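Local coordinates for single-stranded DNA-binding protein (Thermoanaerobacter tengcongensis, PDB 4GS3) that probably binds single-stranded DNA through the oligonucleotide/oligosaccharide-binding domain that makes up this N-terminal fragment, at residues G69-Y81 with L93-E107. Residues are numbered along the deposited sequence; the frame is centred on the assembly and turned at random.
Sequences GTRVKIEGQLRSY and LILTVFARDISVVPE
The guanidinium of Arg79 lies flat on one face of the Phe98 ring, the planes 7° apart and Arg79 CZ 3.7 Å from the ring centroid, a cation-pi stack. At the edge of the guanidinium, Arg79 NE donates to Gln77 OE1 at 2.7 Å, which should help fix the rotation of the planar group over the ring. The extended Arg79 chain, with CG beside the backbone N (chi1 -69°), runs its CD past Phe98 CB before the flat end settles.

A second guanidinium, that of Arg100, has Gln77 CB over one face, toward the rim, and the carboxylate of Glu75 at its edge. Carboxylate and guanidinium are nearly coplanar: Arg100 NE donates to Glu75 OE2 and Arg100 NH1 to Glu75 OE1, both at 2.9 Å and nearly straight, each on the syn lone pair: a side-on salt bridge. A bend at chi3 (-76°) turns the Arg100 guanidinium into line; outside the pair, Glu75 OE1 is also hydrogen-bonded to Thr13 OG1, and Arg100 NH1 donates to Asn12 O as well. A leucine in place of Arg100 would probably leave the Glu75 carboxylate without its countercharge and Gln77 CB without its flat cover.

At the same residues the register slips by one: Glu75 O accepts from both Arg100 N (2.8 Å) and Asp101 N (3.1 Å). Gly76 suits the site, since a beta carbon there would clash with Phe98 O. Beyond the bulge, Ile74 and Ile102 lie side by side, branched chains filling the interior with Ile54 and Ile56 of strand 49-57. This is a classic beta bulge in a long antiparallel hairpin, bending strand 93-105 as the sheet curls into the beta barrel of the OB fold.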
ATOM      1  N   GLY A  69       3.323 -10.998   4.383  1.00 14.64           N
ATOM      2  CA  GLY A  69       4.698 -11.316   4.465  1.00 14.93           C
ATOM      3  C   GLY A  69       5.509 -10.920   3.244  1.00 14.13           C
ATOM      4  O   GLY A  69       6.706 -10.905   3.314  1.00 16.84           O
ATOM      5  N   THR A  70       4.826 -10.588   2.150  1.00 13.53           N
ATOM      6  CA  THR A  70       5.538 -10.147   0.937  1.00 13.06           C
ATOM      7  C   THR A  70       6.242  -8.828   1.216  1.00 11.74           C
ATOM      8  O   THR A  70       5.642  -7.917   1.799  1.00 12.14           O
ATOM      9  CB  THR A  70       4.521  -9.949  -0.217  1.00 13.26           C
ATOM     10  OG1 THR A  70       3.833 -11.160  -0.458  1.00 15.83           O
ATOM     11  CG2 THR A  70       5.163  -9.484  -1.509  1.00 14.94           C
ATOM     12  N   ARG A  71       7.488  -8.698   0.769  1.00 12.13           N
ATOM     13  CA  ARG A  71       8.245  -7.459   0.931  1.00 11.19           C
ATOM     14  C   ARG A  71       8.122  -6.659  -0.361  1.00 10.51           C
ATOM     15  O   ARG A  71       8.264  -7.205  -1.442  1.00 10.77           O
ATOM     16  CB  ARG A  71       9.697  -7.784   1.227  1.00 12.37           C
ATOM     17  CG  ARG A  71      10.461  -6.584   1.691  1.00 12.81           C
ATOM     18  CD  ARG A  71      11.872  -7.004   1.974  1.00 15.75           C
ATOM     19  NE  ARG A  71      12.630  -5.931   2.554  1.00 15.86           N
ATOM     20  CZ  ARG A  71      13.933  -5.737   2.363  1.00 16.18           C
ATOM     21  NH1 ARG A  71      14.680  -6.473   1.556  1.00 18.33           N
ATOM     22  NH2 ARG A  71      14.493  -4.746   3.015  1.00 19.16           N
ATOM     23  N   VAL A  72       7.898  -5.355  -0.202  1.00 10.46           N
ATOM     24  CA  VAL A  72       7.625  -4.482  -1.334  1.00  9.97           C
ATOM     25  C   VAL A  72       8.300  -3.132  -1.112  1.00 10.07           C
ATOM     26  O   VAL A  72       8.512  -2.680   0.002  1.00 11.53           O
ATOM     27  CB  VAL A  72       6.128  -4.290  -1.560  1.00 11.60           C
ATOM     28  CG1 VAL A  72       5.439  -5.565  -1.919  1.00 14.15           C
ATOM     29  CG2 VAL A  72       5.437  -3.658  -0.352  1.00 13.04           C
ATOM     30  N   LYS A  73       8.575  -2.490  -2.245  1.00  9.99           N
ATOM     31  CA  LYS A  73       8.850  -1.055  -2.287  1.00  9.76           C
ATOM     32  C   LYS A  73       7.655  -0.394  -2.953  1.00 10.07           C
ATOM     33  O   LYS A  73       7.254  -0.802  -4.064  1.00 11.61           O
ATOM     34  CB  LYS A  73      10.113  -0.736  -3.043  1.00 10.98           C
ATOM     35  CG  LYS A  73      10.442   0.736  -3.108  1.00 11.90           C
ATOM     36  CD  LYS A  73      11.743   1.020  -3.795  1.00 15.79           C
ATOM     37  CE  LYS A  73      12.102   2.456  -3.813  1.00 15.32           C
ATOM     38  NZ  LYS A  73      13.312   2.779  -4.621  1.00 19.54           N
ATOM     39  N   ILE A  74       7.090   0.628  -2.321  1.00  9.93           N
ATOM     40  CA  ILE A  74       5.957   1.358  -2.808  1.00 10.34           C
ATOM     41  C   ILE A  74       6.312   2.811  -2.968  1.00 10.48           C
ATOM     42  O   ILE A  74       6.944   3.394  -2.063  1.00 12.15           O
ATOM     43  CB  ILE A  74       4.750   1.247  -1.867  1.00 11.81           C
ATOM     44  CG1 ILE A  74       4.306  -0.229  -1.802  1.00 15.22           C
ATOM     45  CG2 ILE A  74       3.596   2.131  -2.216  1.00 14.68           C
ATOM     46  CD1 ILE A  74       3.340  -0.538  -0.728  1.00 16.98           C
ATOM     47  N   GLU A  75       5.903   3.417  -4.067  1.00 10.84           N
ATOM     48  CA  GLU A  75       5.868   4.842  -4.228  1.00 11.06           C
ATOM     49  C   GLU A  75       4.414   5.246  -4.375  1.00 10.53           C
ATOM     50  O   GLU A  75       3.674   4.628  -5.137  1.00 11.29           O
ATOM     51  CB  GLU A  75       6.653   5.397  -5.421  1.00 14.18           C
ATOM     52  CG  GLU A  75       6.837   6.938  -5.315  1.00 17.72           C
ATOM     53  CD  GLU A  75       5.717   7.853  -5.701  1.00 18.11           C
ATOM     54  OE1 GLU A  75       5.599   8.990  -5.187  1.00 22.16           O
ATOM     55  OE2 GLU A  75       4.852   7.418  -6.519  1.00 19.06           O
ATOM     56  N   GLY A  76       3.999   6.333  -3.735  1.00 11.08           N
ATOM     57  CA  GLY A  76       2.659   6.813  -3.898  1.00 11.66           C
ATOM     58  C   GLY A  76       2.440   8.190  -3.310  1.00 10.90           C
ATOM     59  O   GLY A  76       3.360   8.880  -2.977  1.00 15.78           O
ATOM     60  N   GLN A  77       1.186   8.537  -3.252  1.00 11.30           N
ATOM     61  CA  GLN A  77       0.711   9.849  -2.862  1.00 11.65           C
ATOM     62  C   GLN A  77       0.010   9.724  -1.526  1.00 10.39           C
ATOM     63  O   GLN A  77      -0.849   8.828  -1.385  1.00 12.26           O
ATOM     64  CB  GLN A  77      -0.287  10.354  -3.903  1.00 13.69           C
ATOM     65  CG  GLN A  77      -0.765  11.777  -3.793  1.00 14.65           C
ATOM     66  CD  GLN A  77      -1.693  12.162  -4.939  1.00 16.96           C
ATOM     67  OE1 GLN A  77      -2.603  11.401  -5.262  1.00 26.46           O
ATOM     68  NE2 GLN A  77      -1.422  13.251  -5.582  1.00 18.74           N
ATOM     69  N   LEU A  78       0.264  10.582  -0.553  1.00  9.82           N
ATOM     70  CA  LEU A  78      -0.463  10.529   0.708  1.00  9.43           C
ATOM     71  C   LEU A  78      -1.782  11.275   0.497  1.00  9.41           C
ATOM     72  O   LEU A  78      -1.778  12.473   0.226  1.00 10.72           O
ATOM     73  CB  LEU A  78       0.328  11.153   1.850  1.00 10.85           C
ATOM     74  CG  LEU A  78      -0.219  10.999   3.239  1.00 11.63           C
ATOM     75  CD1 LEU A  78      -0.342   9.524   3.642  1.00 13.51           C
ATOM     76  CD2 LEU A  78       0.647  11.738   4.268  1.00 13.58           C
ATOM     77  N   ARG A  79      -2.890  10.548   0.621  1.00  9.83           N
ATOM     78  CA  ARG A  79      -4.211  11.088   0.361  1.00 10.30           C
ATOM     79  C   ARG A  79      -5.070  11.087   1.603  1.00 10.40           C
ATOM     80  O   ARG A  79      -5.035  10.159   2.410  1.00 12.10           O
ATOM     81  CB  ARG A  79      -4.945  10.276  -0.724  1.00 11.11           C
ATOM     82  CG  ARG A  79      -4.363  10.406  -2.087  1.00 12.14           C
ATOM     83  CD  ARG A  79      -5.270   9.759  -3.147  1.00 13.71           C
ATOM     84  NE  ARG A  79      -4.726   9.921  -4.469  1.00 15.14           N
ATOM     85  CZ  ARG A  79      -5.407   9.599  -5.584  1.00 16.07           C
ATOM     86  NH1 ARG A  79      -6.646   9.144  -5.486  1.00 16.70           N
ATOM     87  NH2 ARG A  79      -4.795   9.771  -6.738  1.00 20.52           N
ATOM     88  N   SER A  80      -5.894  12.131   1.708  1.00 10.40           N
ATOM     89  CA  SER A  80      -7.047  12.100   2.579  1.00 11.02           C
ATOM     90  C   SER A  80      -8.270  11.915   1.681  1.00 11.68           C
ATOM     91  O   SER A  80      -8.328  12.427   0.558  1.00 13.54           O
ATOM     92  CB  SER A  80      -7.138  13.375   3.412  1.00 11.97           C
ATOM     93  OG  SER A  80      -7.251  14.551   2.633  1.00 12.13           O
ATOM     94  N   TYR A  81      -9.251  11.174   2.234  1.00 12.32           N
ATOM     95  CA  TYR A  81     -10.502  11.062   1.483  1.00 13.80           C
ATOM     96  C   TYR A  81     -11.625  10.766   2.460  1.00 14.97           C
ATOM     97  O   TYR A  81     -11.440  10.226   3.514  1.00 15.39           O
ATOM     98  CB  TYR A  81     -10.425  10.036   0.342  1.00 15.46           C
ATOM     99  CG  TYR A  81     -10.370   8.609   0.806  1.00 15.44           C
ATOM    100  CD1 TYR A  81      -9.237   8.011   1.355  1.00 15.45           C
ATOM    101  CD2 TYR A  81     -11.497   7.833   0.724  1.00 17.77           C
ATOM    102  CE1 TYR A  81      -9.254   6.688   1.780  1.00 17.48           C
ATOM    103  CE2 TYR A  81     -11.521   6.516   1.134  1.00 18.29           C
ATOM    104  CZ  TYR A  81     -10.391   5.942   1.680  1.00 17.64           C
ATOM    105  OH  TYR A  81     -10.460   4.649   2.048  1.00 23.64           O
ATOM    106  N   LEU A  93     -13.206  10.551   7.454  1.00 17.23           N
ATOM    107  CA  LEU A  93     -11.991  10.842   6.741  1.00 15.71           C
ATOM    108  C   LEU A  93     -10.919   9.802   7.045  1.00 15.38           C
ATOM    109  O   LEU A  93     -10.648   9.496   8.206  1.00 18.10           O
ATOM    110  CB  LEU A  93     -11.443  12.238   7.092  1.00 17.49           C
ATOM    111  CG  LEU A  93     -10.454  12.741   6.062  1.00 18.95           C
ATOM    112  CD1 LEU A  93     -11.259  13.299   4.888  1.00 28.59           C
ATOM    113  CD2 LEU A  93      -9.669  13.880   6.573  1.00 27.85           C
ATOM    114  N   ILE A  94     -10.352   9.271   5.996  1.00 13.82           N
ATOM    115  CA  ILE A  94      -9.324   8.227   6.039  1.00 12.78           C
ATOM    116  C   ILE A  94      -8.092   8.766   5.338  1.00 12.11           C
ATOM    117  O   ILE A  94      -8.175   9.449   4.323  1.00 14.21           O
ATOM    118  CB  ILE A  94      -9.847   6.916   5.444  1.00 14.86           C
ATOM    119  CG1 ILE A  94     -11.102   6.434   6.190  1.00 17.64           C
ATOM    120  CG2 ILE A  94      -8.768   5.865   5.367  1.00 17.58           C
ATOM    121  CD1 ILE A  94     -10.879   5.960   7.571  1.00 21.17           C
ATOM    122  N   LEU A  95      -6.930   8.381   5.856  1.00 11.45           N
ATOM    123  CA  LEU A  95      -5.655   8.619   5.197  1.00 10.90           C
ATOM    124  C   LEU A  95      -5.171   7.333   4.591  1.00 10.92           C
ATOM    125  O   LEU A  95      -5.306   6.229   5.173  1.00 12.37           O
ATOM    126  CB  LEU A  95      -4.613   9.066   6.234  1.00 11.78           C
ATOM    127  CG  LEU A  95      -4.885  10.453   6.774  1.00 13.10           C
ATOM    128  CD1 LEU A  95      -4.090  10.717   8.019  1.00 15.06           C
ATOM    129  CD2 LEU A  95      -4.542  11.503   5.739  1.00 17.26           C
ATOM    130  N   THR A  96      -4.544   7.441   3.423  1.00 10.69           N
ATOM    131  CA  THR A  96      -3.926   6.288   2.797  1.00 10.43           C
ATOM    132  C   THR A  96      -2.769   6.711   1.947  1.00  9.52           C
ATOM    133  O   THR A  96      -2.767   7.838   1.409  1.00 11.28           O
ATOM    134  CB  THR A  96      -4.999   5.485   1.994  1.00 11.56           C
ATOM    135  OG1 THR A  96      -4.421   4.186   1.769  1.00 13.23           O
ATOM    136  CG2 THR A  96      -5.380   6.173   0.696  1.00 13.43           C
ATOM    137  N   VAL A  97      -1.829   5.808   1.741  1.00  9.42           N
ATOM    138  CA  VAL A  97      -0.801   5.961   0.729  1.00  9.59           C
ATOM    139  C   VAL A  97      -1.386   5.321  -0.516  1.00 10.03           C
ATOM    140  O   VAL A  97      -1.508   4.090  -0.595  1.00 11.06           O
ATOM    141  CB  VAL A  97       0.511   5.338   1.151  1.00 10.36           C
ATOM    142  CG1 VAL A  97       1.531   5.502  -0.002  1.00 11.80           C
ATOM    143  CG2 VAL A  97       1.040   5.921   2.445  1.00 11.60           C
ATOM    144  N   PHE A  98      -1.729   6.136  -1.495  1.00 10.31           N
ATOM    145  CA  PHE A  98      -2.312   5.691  -2.738  1.00 10.42           C
ATOM    146  C   PHE A  98      -1.166   5.340  -3.666  1.00 10.87           C
ATOM    147  O   PHE A  98      -0.417   6.197  -4.126  1.00 11.95           O
ATOM    148  CB  PHE A  98      -3.200   6.786  -3.321  1.00 12.06           C
ATOM    149  CG  PHE A  98      -4.045   6.340  -4.473  1.00 14.11           C
ATOM    150  CD1 PHE A  98      -5.267   5.725  -4.252  1.00 16.24           C
ATOM    151  CD2 PHE A  98      -3.647   6.557  -5.751  1.00 18.81           C
ATOM    152  CE1 PHE A  98      -6.074   5.347  -5.287  1.00 19.65           C
ATOM    153  CE2 PHE A  98      -4.444   6.165  -6.828  1.00 21.24           C
ATOM    154  CZ  PHE A  98      -5.658   5.547  -6.586  1.00 22.01           C
ATOM    155  N   ALA A  99      -1.003   4.027  -3.945  1.00 10.92           N
ATOM    156  CA  ALA A  99       0.157   3.553  -4.637  1.00 11.17           C
ATOM    157  C   ALA A  99       0.130   3.972  -6.103  1.00 11.38           C
ATOM    158  O   ALA A  99      -0.873   3.883  -6.770  1.00 13.40           O
ATOM    159  CB  ALA A  99       0.242   2.022  -4.525  1.00 13.41           C
ATOM    160  N   ARG A 100       1.300   4.408  -6.554  1.00 11.62           N
ATOM    161  CA  ARG A 100       1.554   4.645  -7.974  1.00 12.42           C
ATOM    162  C   ARG A 100       2.474   3.580  -8.540  1.00 12.34           C
ATOM    163  O   ARG A 100       2.404   3.321  -9.761  1.00 15.53           O
ATOM    164  CB  ARG A 100       2.152   6.054  -8.157  1.00 15.26           C
ATOM    165  CG  ARG A 100       1.060   7.057  -7.924  1.00 19.25           C
ATOM    166  CD  ARG A 100       1.596   8.422  -8.302  1.00 22.60           C
ATOM    167  NE  ARG A 100       2.522   8.986  -7.256  1.00 21.69           N
ATOM    168  CZ  ARG A 100       2.440  10.194  -6.705  1.00 18.32           C
ATOM    169  NH1 ARG A 100       3.323  10.594  -5.812  1.00 19.61           N
ATOM    170  NH2 ARG A 100       1.484  11.051  -7.040  1.00 20.86           N
ATOM    171  N   ASP A 101       3.361   2.999  -7.758  1.00 12.80           N
ATOM    172  CA  ASP A 101       4.299   2.009  -8.212  1.00 14.59           C
ATOM    173  C   ASP A 101       4.531   1.058  -7.084  1.00 13.31           C
ATOM    174  O   ASP A 101       4.579   1.452  -5.907  1.00 14.29           O
ATOM    175  CB  ASP A 101       5.643   2.625  -8.649  1.00 19.03           C
ATOM    176  CG  ASP A 101       6.474   1.457  -9.210  1.00 27.71           C
ATOM    177  OD1 ASP A 101       6.016   0.685 -10.060  1.00 36.18           O
ATOM    178  OD2 ASP A 101       7.606   1.231  -8.787  1.00 42.97           O
ATOM    179  N   ILE A 102       4.628  -0.231  -7.423  1.00 13.68           N
ATOM    180  CA  ILE A 102       4.920  -1.248  -6.434  1.00 12.98           C
ATOM    181  C   ILE A 102       5.878  -2.252  -7.085  1.00 12.85           C
ATOM    182  O   ILE A 102       5.695  -2.602  -8.265  1.00 15.16           O
ATOM    183  CB  ILE A 102       3.681  -1.910  -5.853  1.00 15.09           C
ATOM    184  CG1 ILE A 102       3.983  -2.814  -4.614  1.00 16.27           C
ATOM    185  CG2 ILE A 102       2.902  -2.675  -6.906  1.00 17.35           C
ATOM    186  CD1 ILE A 102       2.772  -3.043  -3.710  1.00 18.69           C
ATOM    187  N   SER A 103       6.858  -2.683  -6.329  1.00 11.41           N
ATOM    188  CA  SER A 103       7.752  -3.732  -6.759  1.00 12.16           C
ATOM    189  C   SER A 103       7.935  -4.707  -5.594  1.00 11.53           C
ATOM    190  O   SER A 103       8.270  -4.322  -4.481  1.00 12.98           O
ATOM    191  CB  SER A 103       9.107  -3.156  -7.133  1.00 15.19           C
ATOM    192  OG  SER A 103       9.068  -2.291  -8.210  1.00 22.49           O
ATOM    193  N   VAL A 104       7.775  -5.985  -5.870  1.00 11.61           N
ATOM    194  CA  VAL A 104       8.040  -7.051  -4.905  1.00 11.45           C
ATOM    195  C   VAL A 104       9.534  -7.287  -4.926  1.00 10.51           C
ATOM    196  O   VAL A 104      10.149  -7.409  -5.976  1.00 12.07           O
ATOM    197  CB  VAL A 104       7.247  -8.324  -5.205  1.00 12.84           C
ATOM    198  CG1 VAL A 104       7.582  -9.420  -4.207  1.00 13.04           C
ATOM    199  CG2 VAL A 104       5.721  -8.089  -5.130  1.00 15.98           C
ATOM    200  N   VAL A 105      10.134  -7.388  -3.730  1.00 10.77           N
ATOM    201  CA  VAL A 105      11.562  -7.586  -3.577  1.00 10.75           C
ATOM    202  C   VAL A 105      11.820  -8.778  -2.661  1.00 11.25           C
ATOM    203  O   VAL A 105      10.987  -9.135  -1.825  1.00 11.35           O
ATOM    204  CB  VAL A 105      12.255  -6.316  -3.067  1.00 11.39           C
ATOM    205  CG1 VAL A 105      12.082  -5.195  -4.068  1.00 12.22           C
ATOM    206  CG2 VAL A 105      11.788  -5.920  -1.685  1.00 13.04           C
ATOM    207  N   PRO A 106      13.009  -9.385  -2.754  1.00 12.20           N
ATOM    208  CA  PRO A 106      13.347 -10.465  -1.831  1.00 13.44           C
ATOM    209  C   PRO A 106      13.694  -9.941  -0.458  1.00 14.69           C
ATOM    210  O   PRO A 106      13.905  -8.738  -0.214  1.00 15.71           O
ATOM    211  CB  PRO A 106      14.514 -11.164  -2.539  1.00 17.23           C
ATOM    212  CG  PRO A 106      15.118 -10.147  -3.405  1.00 15.33           C
ATOM    213  CD  PRO A 106      14.048  -9.183  -3.769  1.00 13.37           C
ATOM    214  N   GLU A 107      13.783 -10.866   0.471  1.00 18.36           N
ATOM    215  CA  GLU A 107      14.267 -10.585   1.809  1.00 20.57           C
ATOM    216  C   GLU A 107      15.761 -10.362   1.936  1.00 21.65           C
ATOM    217  O   GLU A 107      16.190  -9.591   2.808  1.00 26.05           O
ATOM    218  CB  GLU A 107      13.859 -11.742   2.755  1.00 24.85           C
ATOM    219  CG  GLU A 107      12.347 -11.579   3.004  1.00 31.35           C
ATOM    220  CD  GLU A 107      12.028 -11.845   4.437  1.00 34.21           C
ATOM    221  OE1 GLU A 107      11.210 -12.763   4.536  1.00 45.24           O
ATOM    222  OE2 GLU A 107      12.560 -11.155   5.328  1.00 42.39           O
ATOM    223  OXT GLU A 107      16.544 -11.024   1.066  1.00 22.96           O
TER
HETATM  224  O   HOH W   1       9.177 -11.532   2.155  0.50 21.77           O
HETATM  225  O   HOH W   2       8.201 -12.002   5.601  0.50 34.70           O
HETATM  226  O   HOH W   3       8.884 -10.688  -0.883  0.50  9.77           O
HETATM  227  O   HOH W   4      17.568  -7.270   1.789  1.00 24.47           O
HETATM  228  O   HOH W   5       8.194   0.791  -6.379  1.00 28.87           O